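Local coordinates for protein ofchtiv-g5 (Ostrinia furnacalis, PDB 6JM8) that probably hydrolyses the beta-1,4-glycosidic bonds of chitin, as a group IV insect chitinase of glycoside hydrolase family 18, at residues Y10-T15 and L36-I41; V80-W85 and D119-D124; T192-G197 and G204-L209. All blocks are in the same frame, centred on the assembly; numbering follows the deposited sequence.

Contact 1. Residues Y10-T15 and L36-I41; sequences YGTWAT and LVYAFI. With NAG (2-acetamido-2-deoxy-beta-D-glucopyranose), chain B.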
loop_
_atom_site.group_PDB
_atom_site.type_symbol
_atom_site.label_atom_id
_atom_site.label_comp_id
_atom_site.label_asym_id
_atom_site.label_seq_id
_atom_site.Cartn_x
_atom_site.Cartn_y
_atom_site.Cartn_z
ATOM N N TYR A 10 -2.000 7.906 -3.005
ATOM C CA TYR A 10 -1.445 9.230 -2.741
ATOM C C TYR A 10 -1.704 9.573 -1.279
ATOM O O TYR A 10 -2.847 9.836 -0.892
ATOM C CB TYR A 10 -2.060 10.272 -3.678
ATOM C CG TYR A 10 -1.669 11.705 -3.386
ATOM C CD1 TYR A 10 -0.413 12.018 -2.877
ATOM C CD2 TYR A 10 -2.557 12.745 -3.623
ATOM C CE1 TYR A 10 -0.060 13.324 -2.607
ATOM C CE2 TYR A 10 -2.211 14.055 -3.358
ATOM C CZ TYR A 10 -0.961 14.337 -2.851
ATOM O OH TYR A 10 -0.609 15.637 -2.584
ATOM N N GLY A 11 -0.645 9.560 -0.471
ATOM C CA GLY A 11 -0.743 10.011 0.903
ATOM C C GLY A 11 -0.853 11.520 0.961
ATOM O O GLY A 11 0.158 12.225 0.910
ATOM N N THR A 12 -2.086 12.022 1.079
ATOM C CA THR A 12 -2.347 13.441 0.859
ATOM C C THR A 12 -1.640 14.344 1.861
ATOM O O THR A 12 -1.406 15.518 1.557
ATOM C CB THR A 12 -3.853 13.700 0.886
ATOM O OG1 THR A 12 -4.417 13.149 2.083
ATOM C CG2 THR A 12 -4.503 13.045 -0.313
ATOM N N TRP A 13 -1.278 13.827 3.037
ATOM C CA TRP A 13 -0.535 14.627 4.005
ATOM C C TRP A 13 0.830 15.057 3.485
ATOM O O TRP A 13 1.474 15.905 4.113
ATOM C CB TRP A 13 -0.370 13.845 5.304
ATOM C CG TRP A 13 0.151 12.463 5.090
ATOM C CD1 TRP A 13 1.459 12.073 5.076
ATOM C CD2 TRP A 13 -0.623 11.283 4.846
ATOM N NE1 TRP A 13 1.547 10.723 4.846
ATOM C CE2 TRP A 13 0.282 10.214 4.700
ATOM C CE3 TRP A 13 -1.994 11.026 4.744
ATOM C CZ2 TRP A 13 -0.137 8.909 4.455
ATOM C CZ3 TRP A 13 -2.410 9.730 4.502
ATOM C CH2 TRP A 13 -1.484 8.687 4.360
ATOM N N ALA A 14 1.279 14.504 2.356
ATOM C CA ALA A 14 2.566 14.885 1.788
ATOM C C ALA A 14 2.604 16.344 1.356
ATOM O O ALA A 14 3.693 16.878 1.116
ATOM C CB ALA A 14 2.901 13.979 0.602
ATOM N N THR A 15 1.449 17.006 1.256
ATOM C CA THR A 15 1.447 18.421 0.909
ATOM C C THR A 15 2.043 19.287 2.010
ATOM O O THR A 15 2.420 20.432 1.741
ATOM C CB THR A 15 0.030 18.900 0.597
ATOM O OG1 THR A 15 0.069 20.287 0.238
ATOM C CG2 THR A 15 -0.874 18.726 1.807
ATOM N N LEU A 36 -6.115 6.439 -9.394
ATOM C CA LEU A 36 -5.488 7.242 -8.353
ATOM C C LEU A 36 -6.377 7.230 -7.119
ATOM O O LEU A 36 -7.592 7.421 -7.225
ATOM C CB LEU A 36 -5.238 8.674 -8.833
ATOM C CG LEU A 36 -3.842 8.946 -9.398
ATOM C CD1 LEU A 36 -3.863 10.172 -10.286
ATOM C CD2 LEU A 36 -2.825 9.110 -8.273
ATOM N N VAL A 37 -5.773 7.009 -5.955
ATOM C CA VAL A 37 -6.506 6.758 -4.720
ATOM C C VAL A 37 -6.133 7.827 -3.700
ATOM O O VAL A 37 -4.953 7.987 -3.361
ATOM C CB VAL A 37 -6.225 5.350 -4.172
ATOM C CG1 VAL A 37 -7.096 5.071 -2.970
ATOM C CG2 VAL A 37 -6.477 4.310 -5.251
ATOM N N TYR A 38 -7.142 8.539 -3.205
ATOM C CA TYR A 38 -6.972 9.604 -2.220
ATOM C C TYR A 38 -7.018 8.988 -0.825
ATOM O O TYR A 38 -8.079 8.553 -0.368
ATOM C CB TYR A 38 -8.072 10.650 -2.405
ATOM C CG TYR A 38 -7.891 11.961 -1.668
ATOM C CD1 TYR A 38 -8.083 12.047 -0.294
ATOM C CD2 TYR A 38 -7.570 13.124 -2.359
ATOM C CE1 TYR A 38 -7.933 13.248 0.375
ATOM C CE2 TYR A 38 -7.425 14.330 -1.701
ATOM C CZ TYR A 38 -7.607 14.386 -0.334
ATOM O OH TYR A 38 -7.457 15.581 0.329
ATOM N N ALA A 39 -5.875 8.955 -0.146
ATOM C CA ALA A 39 -5.763 8.396 1.197
ATOM C C ALA A 39 -5.501 9.516 2.193
ATOM O O ALA A 39 -4.631 10.362 1.956
ATOM C CB ALA A 39 -4.632 7.366 1.258
ATOM N N PHE A 40 -6.249 9.543 3.302
ATOM C CA PHE A 40 -7.393 8.675 3.600
ATOM C C PHE A 40 -8.572 9.529 4.067
ATOM O O PHE A 40 -8.376 10.644 4.546
ATOM C CB PHE A 40 -7.086 7.682 4.729
ATOM C CG PHE A 40 -6.130 6.584 4.373
ATOM C CD1 PHE A 40 -6.536 5.507 3.600
ATOM C CD2 PHE A 40 -4.843 6.591 4.884
ATOM C CE1 PHE A 40 -5.657 4.484 3.307
ATOM C CE2 PHE A 40 -3.965 5.574 4.595
ATOM C CZ PHE A 40 -4.370 4.518 3.807
ATOM N N ILE A 41 -9.786 8.999 3.962
ATOM C CA ILE A 41 -10.896 9.465 4.770
ATOM C C ILE A 41 -11.117 8.462 5.895
ATOM O O ILE A 41 -10.549 7.371 5.907
ATOM C CB ILE A 41 -12.189 9.679 3.942
ATOM C CG1 ILE A 41 -12.646 8.370 3.297
ATOM C CG2 ILE A 41 -11.996 10.781 2.911
ATOM C CD1 ILE A 41 -14.080 8.405 2.804
HETATM C C1 NAG B . 0.558 9.284 8.549
HETATM C C2 NAG B . -0.545 10.164 9.122
HETATM C C3 NAG B . -0.339 11.623 8.731
HETATM C C4 NAG B . 1.089 12.069 9.017
HETATM C C5 NAG B . 2.096 11.075 8.452
HETATM C C6 NAG B . 3.522 11.481 8.806
HETATM C C7 NAG B . -2.893 9.659 9.466
HETATM C C8 NAG B . -4.217 9.438 8.798
HETATM N N2 NAG B . -1.839 9.704 8.656
HETATM O O3 NAG B . -1.253 12.447 9.463
HETATM O O4 NAG B . 1.313 13.358 8.436
HETATM O O5 NAG B . 1.827 9.776 8.976
HETATM O O6 NAG B . 4.444 10.599 8.155
HETATM O O7 NAG B . -2.790 9.791 10.675
#

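Contact 2. Residues V80-W85 and D119-D124; sequences VAVGGW and DGLDVD. With NAG (2-acetamido-2-deoxy-beta-D-glucopyranose), chain C; NAG (2-acetamido-2-deoxy-beta-D-glucopyranose), chain D; NAG (2-acetamido-2-deoxy-beta-D-glucopyranose), chain E.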
loop_
_atom_site.group_PDB
_atom_site.type_symbol
_atom_site.label_atom_id
_atom_site.label_comp_id
_atom_site.label_asym_id
_atom_site.label_seq_id
_atom_site.Cartn_x
_atom_site.Cartn_y
_atom_site.Cartn_z
ATOM N N VAL A 80 -11.466 7.285 -3.561
ATOM C CA VAL A 80 -11.169 7.724 -2.204
ATOM C C VAL A 80 -11.043 6.482 -1.332
ATOM O O VAL A 80 -11.797 5.516 -1.491
ATOM C CB VAL A 80 -12.236 8.699 -1.661
ATOM C CG1 VAL A 80 -13.573 8.000 -1.434
ATOM C CG2 VAL A 80 -11.744 9.370 -0.386
ATOM N N ALA A 81 -10.060 6.492 -0.438
ATOM C CA ALA A 81 -9.770 5.353 0.420
ATOM C C ALA A 81 -10.174 5.678 1.850
ATOM O O ALA A 81 -9.771 6.711 2.393
ATOM C CB ALA A 81 -8.287 4.979 0.363
ATOM N N VAL A 82 -10.969 4.797 2.452
ATOM C CA VAL A 82 -11.414 4.944 3.832
ATOM C C VAL A 82 -10.653 3.943 4.690
ATOM O O VAL A 82 -10.509 2.772 4.316
ATOM C CB VAL A 82 -12.937 4.755 3.965
ATOM C CG1 VAL A 82 -13.372 3.385 3.454
ATOM C CG2 VAL A 82 -13.372 4.959 5.409
ATOM N N GLY A 83 -10.150 4.408 5.828
ATOM C CA GLY A 83 -9.430 3.533 6.727
ATOM C C GLY A 83 -7.941 3.794 6.778
ATOM O O GLY A 83 -7.502 4.933 6.958
ATOM N N GLY A 84 -7.154 2.741 6.612
ATOM C CA GLY A 84 -5.722 2.848 6.778
ATOM C C GLY A 84 -5.297 2.510 8.189
ATOM O O GLY A 84 -6.106 2.248 9.085
ATOM N N TRP A 85 -3.979 2.532 8.387
ATOM C CA TRP A 85 -3.399 2.060 9.640
ATOM C C TRP A 85 -3.861 2.903 10.823
ATOM O O TRP A 85 -4.393 2.377 11.807
ATOM C CB TRP A 85 -1.873 2.065 9.537
ATOM C CG TRP A 85 -1.197 1.565 10.767
ATOM C CD1 TRP A 85 -0.534 2.310 11.699
ATOM C CD2 TRP A 85 -1.115 0.206 11.205
ATOM N NE1 TRP A 85 -0.045 1.497 12.691
ATOM C CE2 TRP A 85 -0.388 0.201 12.412
ATOM C CE3 TRP A 85 -1.586 -1.007 10.693
ATOM C CZ2 TRP A 85 -0.120 -0.970 13.115
ATOM C CZ3 TRP A 85 -1.319 -2.169 11.392
ATOM C CH2 TRP A 85 -0.593 -2.142 12.592
ATOM N N ASP A 119 -14.707 8.382 -8.436
ATOM C CA ASP A 119 -15.230 7.271 -9.217
ATOM C C ASP A 119 -15.403 5.996 -8.407
ATOM O O ASP A 119 -15.807 4.974 -8.973
ATOM C CB ASP A 119 -14.325 6.993 -10.420
ATOM C CG ASP A 119 -14.208 8.182 -11.349
ATOM O OD1 ASP A 119 -15.241 8.615 -11.903
ATOM O OD2 ASP A 119 -13.078 8.682 -11.523
ATOM N N GLY A 120 -15.105 6.014 -7.113
ATOM C CA GLY A 120 -15.310 4.825 -6.313
ATOM C C GLY A 120 -14.665 4.931 -4.950
ATOM O O GLY A 120 -14.092 5.959 -4.574
ATOM N N LEU A 121 -14.764 3.822 -4.216
ATOM C CA LEU A 121 -14.321 3.733 -2.834
ATOM C C LEU A 121 -13.360 2.565 -2.674
ATOM O O LEU A 121 -13.643 1.453 -3.134
ATOM C CB LEU A 121 -15.516 3.560 -1.887
ATOM C CG LEU A 121 -15.214 3.418 -0.396
ATOM C CD1 LEU A 121 -14.672 4.722 0.165
ATOM C CD2 LEU A 121 -16.460 2.978 0.363
ATOM N N ASP A 122 -12.231 2.823 -2.024
ATOM C CA ASP A 122 -11.279 1.790 -1.640
ATOM C C ASP A 122 -11.389 1.588 -0.132
ATOM O O ASP A 122 -11.119 2.514 0.640
ATOM C CB ASP A 122 -9.861 2.192 -2.043
ATOM C CG ASP A 122 -8.841 1.105 -1.776
ATOM O OD1 ASP A 122 -8.970 0.004 -2.349
ATOM O OD2 ASP A 122 -7.900 1.364 -0.994
ATOM N N VAL A 123 -11.804 0.395 0.283
ATOM C CA VAL A 123 -12.018 0.093 1.695
ATOM C C VAL A 123 -10.726 -0.485 2.257
ATOM O O VAL A 123 -10.313 -1.584 1.880
ATOM C CB VAL A 123 -13.191 -0.871 1.901
ATOM C CG1 VAL A 123 -13.362 -1.174 3.381
ATOM C CG2 VAL A 123 -14.463 -0.293 1.313
ATOM N N ASP A 124 -10.083 0.257 3.159
ATOM C CA ASP A 124 -8.813 -0.183 3.722
ATOM C C ASP A 124 -8.937 -0.368 5.227
ATOM O O ASP A 124 -8.247 0.292 6.006
ATOM C CB ASP A 124 -7.691 0.808 3.399
ATOM C CG ASP A 124 -7.460 0.942 1.924
ATOM O OD1 ASP A 124 -8.139 0.229 1.173
ATOM O OD2 ASP A 124 -6.611 1.758 1.505
HETATM C C1 NAG C . 1.624 -2.804 8.882
HETATM C C2 NAG C . 2.042 -1.345 8.879
HETATM C C3 NAG C . 0.970 -0.471 8.215
HETATM C C4 NAG C . 0.531 -1.028 6.863
HETATM C C5 NAG C . 0.212 -2.517 7.001
HETATM C C6 NAG C . -0.123 -3.212 5.700
HETATM C C7 NAG C . 3.349 -0.134 10.591
HETATM C C8 NAG C . 3.449 0.234 12.042
HETATM N N2 NAG C . 2.310 -0.900 10.239
HETATM O O3 NAG C . 1.501 0.833 8.009
HETATM O O4 NAG C . -0.616 -0.301 6.417
HETATM O O5 NAG C . 1.327 -3.217 7.568
HETATM O O6 NAG C . -0.599 -4.520 5.975
HETATM O O7 NAG C . 4.180 0.240 9.774
HETATM C C1 NAG D . -0.691 0.015 4.983
HETATM C C2 NAG D . -1.708 1.176 4.726
HETATM C C3 NAG D . -1.165 2.531 5.206
HETATM C C4 NAG D . 0.338 2.501 5.411
HETATM C C5 NAG D . 1.006 1.711 4.300
HETATM C C6 NAG D . 2.506 1.756 4.450
HETATM C C7 NAG D . -3.265 0.788 2.859
HETATM C C8 NAG D . -3.502 0.968 1.393
HETATM N N2 NAG D . -2.101 1.250 3.325
HETATM O O3 NAG D . -1.812 2.955 6.399
HETATM O O4 NAG D . 0.849 3.821 5.301
HETATM O O5 NAG D . 0.619 0.330 4.356
HETATM O O6 NAG D . 2.924 0.800 5.413
HETATM O O7 NAG D . -4.082 0.229 3.583
HETATM C C1 NAG E . 0.807 4.536 6.527
HETATM C C2 NAG E . 1.959 5.540 6.478
HETATM C C3 NAG E . 1.907 6.494 7.689
HETATM C C4 NAG E . 0.509 7.082 7.819
HETATM C C5 NAG E . -0.491 5.943 7.897
HETATM C C6 NAG E . -1.915 6.403 8.056
HETATM C C7 NAG E . 4.107 4.945 5.445
HETATM C C8 NAG E . 3.761 5.918 4.364
HETATM N N2 NAG E . 3.219 4.817 6.437
HETATM O O3 NAG E . 2.886 7.521 7.558
HETATM O O4 NAG E . 0.340 7.919 8.949
HETATM O O5 NAG E . -0.426 5.220 6.672
HETATM O O6 NAG E . -2.736 5.272 8.254
HETATM O O7 NAG E . 5.160 4.318 5.439
#

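Contact 3. Residues T192-G197 and G204-L209; sequences TYDMHG and GHNAPL. With NAG (2-acetamido-2-deoxy-beta-D-glucopyranose), chain C; NAG (2-acetamido-2-deoxy-beta-D-glucopyranose), chain F; NAG (2-acetamido-2-deoxy-beta-D-glucopyranose), chain D.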
loop_
_atom_site.group_PDB
_atom_site.type_symbol
_atom_site.label_atom_id
_atom_site.label_comp_id
_atom_site.label_asym_id
_atom_site.label_seq_id
_atom_site.Cartn_x
_atom_site.Cartn_y
_atom_site.Cartn_z
ATOM N N THR A 192 1.371 -6.436 -0.469
ATOM C CA THR A 192 2.545 -7.309 -0.454
ATOM C C THR A 192 3.809 -6.504 -0.144
ATOM O O THR A 192 4.750 -6.408 -0.933
ATOM C CB THR A 192 2.668 -8.057 -1.777
ATOM O OG1 THR A 192 2.252 -7.207 -2.852
ATOM C CG2 THR A 192 1.795 -9.301 -1.760
ATOM N N TYR A 193 3.795 -5.910 1.044
ATOM C CA TYR A 193 4.944 -5.215 1.607
ATOM C C TYR A 193 4.760 -5.209 3.118
ATOM O O TYR A 193 3.816 -5.805 3.645
ATOM C CB TYR A 193 5.090 -3.806 1.024
ATOM C CG TYR A 193 3.788 -3.055 0.852
ATOM C CD1 TYR A 193 3.093 -2.570 1.952
ATOM C CD2 TYR A 193 3.257 -2.824 -0.412
ATOM C CE1 TYR A 193 1.907 -1.880 1.801
ATOM C CE2 TYR A 193 2.069 -2.133 -0.572
ATOM C CZ TYR A 193 1.400 -1.664 0.538
ATOM O OH TYR A 193 0.217 -0.977 0.391
ATOM N N ASP A 194 5.672 -4.534 3.818
ATOM C CA ASP A 194 5.740 -4.603 5.279
ATOM C C ASP A 194 5.878 -6.045 5.758
ATOM O O ASP A 194 5.357 -6.411 6.814
ATOM C CB ASP A 194 4.526 -3.939 5.938
ATOM C CG ASP A 194 4.376 -2.484 5.551
ATOM O OD1 ASP A 194 5.405 -1.806 5.355
ATOM O OD2 ASP A 194 3.223 -2.019 5.437
ATOM N N MET A 195 6.567 -6.877 4.968
ATOM C CA MET A 195 6.778 -8.268 5.357
ATOM C C MET A 195 7.619 -8.356 6.620
ATOM O O MET A 195 7.343 -9.177 7.504
ATOM C CB MET A 195 7.449 -9.034 4.217
ATOM C CG MET A 195 6.643 -9.062 2.933
ATOM S SD MET A 195 5.274 -10.225 3.027
ATOM C CE MET A 195 4.441 -9.884 1.482
ATOM N N HIS A 196 8.652 -7.527 6.716
ATOM C CA HIS A 196 9.437 -7.379 7.928
ATOM C C HIS A 196 9.669 -5.896 8.167
ATOM O O HIS A 196 9.412 -5.056 7.301
ATOM C CB HIS A 196 10.762 -8.138 7.835
ATOM C CG HIS A 196 10.590 -9.600 7.576
ATOM N ND1 HIS A 196 10.253 -10.494 8.568
ATOM C CD2 HIS A 196 10.680 -10.319 6.434
ATOM C CE1 HIS A 196 10.158 -11.705 8.051
ATOM N NE2 HIS A 196 10.409 -11.626 6.757
ATOM N N GLY A 197 10.154 -5.577 9.357
ATOM C CA GLY A 197 10.332 -4.183 9.712
ATOM C C GLY A 197 10.913 -4.055 11.100
ATOM O O GLY A 197 11.205 -5.047 11.776
ATOM N N GLY A 204 15.268 -7.760 8.189
ATOM C CA GLY A 204 14.520 -8.519 7.205
ATOM C C GLY A 204 14.040 -7.579 6.127
ATOM O O GLY A 204 14.037 -6.356 6.296
ATOM N N HIS A 205 13.626 -8.165 5.010
ATOM C CA HIS A 205 13.266 -7.377 3.842
ATOM C C HIS A 205 11.828 -6.890 3.925
ATOM O O HIS A 205 10.939 -7.597 4.408
ATOM C CB HIS A 205 13.472 -8.182 2.561
ATOM C CG HIS A 205 14.898 -8.553 2.315
ATOM N ND1 HIS A 205 15.908 -7.617 2.247
ATOM C CD2 HIS A 205 15.488 -9.758 2.140
ATOM C CE1 HIS A 205 17.058 -8.230 2.032
ATOM N NE2 HIS A 205 16.830 -9.528 1.961
ATOM N N ASN A 206 11.616 -5.666 3.440
ATOM C CA ASN A 206 10.284 -5.075 3.428
ATOM C C ASN A 206 9.357 -5.820 2.476
ATOM O O ASN A 206 8.197 -6.086 2.812
ATOM C CB ASN A 206 10.386 -3.599 3.047
ATOM C CG ASN A 206 9.051 -2.890 3.075
ATOM O OD1 ASN A 206 8.192 -3.193 3.901
ATOM N ND2 ASN A 206 8.872 -1.929 2.174
ATOM N N ALA A 207 9.849 -6.172 1.288
ATOM C CA ALA A 207 9.047 -6.860 0.274
ATOM C C ALA A 207 9.910 -7.859 -0.485
ATOM O O ALA A 207 10.133 -7.722 -1.694
ATOM C CB ALA A 207 8.406 -5.855 -0.685
ATOM N N PRO A 208 10.391 -8.903 0.191
ATOM C CA PRO A 208 11.148 -9.936 -0.519
ATOM C C PRO A 208 10.236 -10.712 -1.454
ATOM O O PRO A 208 9.104 -11.055 -1.103
ATOM C CB PRO A 208 11.684 -10.821 0.610
ATOM C CG PRO A 208 10.650 -10.702 1.674
ATOM C CD PRO A 208 10.130 -9.284 1.592
ATOM N N LEU A 209 10.730 -10.966 -2.665
ATOM C CA LEU A 209 9.943 -11.724 -3.630
ATOM C C LEU A 209 9.904 -13.201 -3.265
ATOM O O LEU A 209 8.839 -13.829 -3.298
ATOM C CB LEU A 209 10.516 -11.534 -5.033
ATOM C CG LEU A 209 9.646 -12.000 -6.200
ATOM C CD1 LEU A 209 8.196 -11.600 -5.988
ATOM C CD2 LEU A 209 10.178 -11.420 -7.499
HETATM C C1 NAG C . 1.624 -2.804 8.882
HETATM C C2 NAG C . 2.042 -1.345 8.879
HETATM C C3 NAG C . 0.970 -0.471 8.215
HETATM C C4 NAG C . 0.531 -1.028 6.863
HETATM C C5 NAG C . 0.212 -2.517 7.001
HETATM C C6 NAG C . -0.123 -3.212 5.700
HETATM C C7 NAG C . 3.349 -0.134 10.591
HETATM C C8 NAG C . 3.449 0.234 12.042
HETATM N N2 NAG C . 2.310 -0.900 10.239
HETATM O O3 NAG C . 1.501 0.833 8.009
HETATM O O4 NAG C . -0.616 -0.301 6.417
HETATM O O5 NAG C . 1.327 -3.217 7.568
HETATM O O6 NAG C . -0.599 -4.520 5.975
HETATM O O7 NAG C . 4.180 0.240 9.774
HETATM C C1 NAG F . 3.589 -7.226 10.811
HETATM C C2 NAG F . 2.833 -7.184 9.482
HETATM C C3 NAG F . 2.842 -5.761 8.927
HETATM C C4 NAG F . 2.395 -4.737 9.966
HETATM C C5 NAG F . 3.099 -4.924 11.324
HETATM C C6 NAG F . 2.545 -4.077 12.468
HETATM C C7 NAG F . 2.688 -9.095 7.942
HETATM C C8 NAG F . 3.431 -9.972 6.970
HETATM N N2 NAG F . 3.397 -8.109 8.508
HETATM O O1 NAG F . 3.450 -8.490 11.362
HETATM O O3 NAG F . 1.987 -5.724 7.795
HETATM O O4 NAG F . 2.753 -3.471 9.435
HETATM O O5 NAG F . 3.002 -6.287 11.736
HETATM O O6 NAG F . 3.515 -3.796 13.465
HETATM O O7 NAG F . 1.497 -9.260 8.179
HETATM C C1 NAG D . -0.691 0.015 4.983
HETATM C C2 NAG D . -1.708 1.176 4.726
HETATM C C3 NAG D . -1.165 2.531 5.206
HETATM C C4 NAG D . 0.338 2.501 5.411
HETATM C C5 NAG D . 1.006 1.711 4.300
HETATM C C6 NAG D . 2.506 1.756 4.450
HETATM C C7 NAG D . -3.265 0.788 2.859
HETATM C C8 NAG D . -3.502 0.968 1.393
HETATM N N2 NAG D . -2.101 1.250 3.325
HETATM O O3 NAG D . -1.812 2.955 6.399
HETATM O O4 NAG D . 0.849 3.821 5.301
HETATM O O5 NAG D . 0.619 0.330 4.356
HETATM O O6 NAG D . 2.924 0.800 5.413
HETATM O O7 NAG D . -4.082 0.229 3.583
HETATM O O HOH W 1 12.217 -4.327 6.190
#

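Contact 1. Residues Y10-T15 and L36-I41
Tyr10 is tied to the strand of Leu36-Ile41 by both of its backbone polar atoms: Tyr10 N donates to Val37 O (3.0 Å), and Tyr10 O accepts from Ala39 N (3.2 Å), a parallel ladder that pairs Tyr10 with Tyr38 and Gly11 with Ala39. Gly11 lies beneath the indole of Trp13, where a beta carbon would collide with Trp13 CZ2. At Thr12 the chain turns into a 3-10 segment, yet both the backbone N (3.2 Å) and the hydroxyl OG1 (2.8 Å) of Thr12 donate to Ala39 O. With OG1 set between the backbone N and the carbonyl carbon (chi1 52°), the methyl CG2 of Thr12 sits 3.3 Å above the centre of the Tyr38 ring, a CH-pi contact over the face. Trp13 is sandwiched: Gly11 CA backs one face of the indole, and the sugar NAG (chain B) lies over the other, with its C5 3.6 Å from Trp13 CD1. The far rim of the indole, CH2, meets Phe40 CE2 at 4.0 Å. A cis peptide precedes Phe40, one face of whose ring is covered by Ala39 CB. This end of the first two barrel strands thus helps build a sugar-binding platform. Behind it, Phe63 and Phe66 of helix 62-67 pack on Tyr38. Strand 77-83 follows strand 35-43, and Trp345 of strand 341-345 meets the Phe40 ring.

Contact 2. Residues V80-W85 and D119-D124
Val80-Gly83 and Gly120-Asp124 run as parallel strands, with segment axes 4.6 Å apart at closest approach and inclined by 28°, joined by five backbone hydrogen bonds from Val80 N to Gly120 O at one end to Gly84 N and Asp124 O (2.7 Å) at the other. Gly83 closes the strand with backbone angles that favour glycine, and a beta carbon there would strike Asp124 O. On one face of the pair, Leu121 fits against two valines: its CD1 lies 3.8 Å from Val80 CG1 and equally far from Val82 CG1. Leu121 CG stands opposite the backbone N (chi1 179°), which carries the methyl across to the neighbouring strand. Ala81 and Asp122 line the other face, where Ala81 CB rests 3.8 Å from Asp124 OD2. Asp122 and Asp124 belong to the family 18 DxxDxDxE motif, whose final glutamate position is occupied by leucine in the deposited chain. Asp122 OD1 is bonded to Thr162, while Asp124 OD2 comes within 3.2 Å of C8, the acetamido methyl of NAG (chain D). The glycines lead to Trp85, whose N donates to O3 of NAG (chain D) (3.0 Å). Its indole lies flat under NAG (chain C), with the sugar N2 3.5 Å above the ring plane, and Arg131 makes a cation-pi contact with it. Both strands are neighbours in the TIM barrel: Val80, Val82, Leu121 and Val123 face helices 99-115 and 138-154, strands 35-43 and 160-166 flank the pair, and Asp122 and Asp124 turn to the barrel interior.

Contact 3. Residues T192-G197 and G204-L209
Tyr193-His196 and His205-Ala207 are irregular loop segments joined through the backbone, with Met195 N donating to Asn206 O (2.8 Å) and His196 N bonded weakly to His205 O. A water also bridges Gly204 O and, weakly, His196 O. The Asn206 side chain runs beside that of Asp194, and its OD1 accepts Asp194 N at 2.9 Å, the donor standing well above the amide carbonyl plane. Asp194 takes positive backbone angles, and with chi1 -58° its carboxylate reaches the sugars: OD2 accepts O6 of NAG (chain D) at 2.8 Å, while OD1 is held by Tyr250 and Arg252. With an alanine here, that sugar hydroxyl is likely to lose its acceptor and Arg252 its charged mate. Tyr193 CE1 at the ring edge lies 3.6 Å from O5 of NAG (chain D). Met195 CG packs on Pro208 CD (3.7 Å), and the edge of the His196 ring meets His205 O. Tyr193 and Asp194 place this loop, between strand 187-191 and helix 226-236, along the bound glycan; it is backed by Asn206 against strand 243-256, by Thr192 on helix 226-236 and by Tyr193 on Met343 and Trp345 of strand 341-345.

How the contacts relate
The three contacts border one chitin-oligosaccharide cleft at the TIM barrel mouth. Contacts 1 and 2, with centres 10 Å apart, are joined through the neighbouring strands 35-43 and 77-83: Ile41 N probably bonds to Ala81 O (2.8 Å), and Phe40 CE1 packs 3.4 Å from Asp124 OD2. Contact 3 lies across the chain's centre, about 22 Å from contact 1 and 23 Å from contact 2 between centres, with nearest atoms about 8 and 7 Å away. The glycan spans these gaps: its sugars run F, C, D, E, B, with chain B on contact 1 and F on contact 3. Chains C and D touch contacts 2 and 3; Asp124 and Asp194 both reach the sugar of chain D.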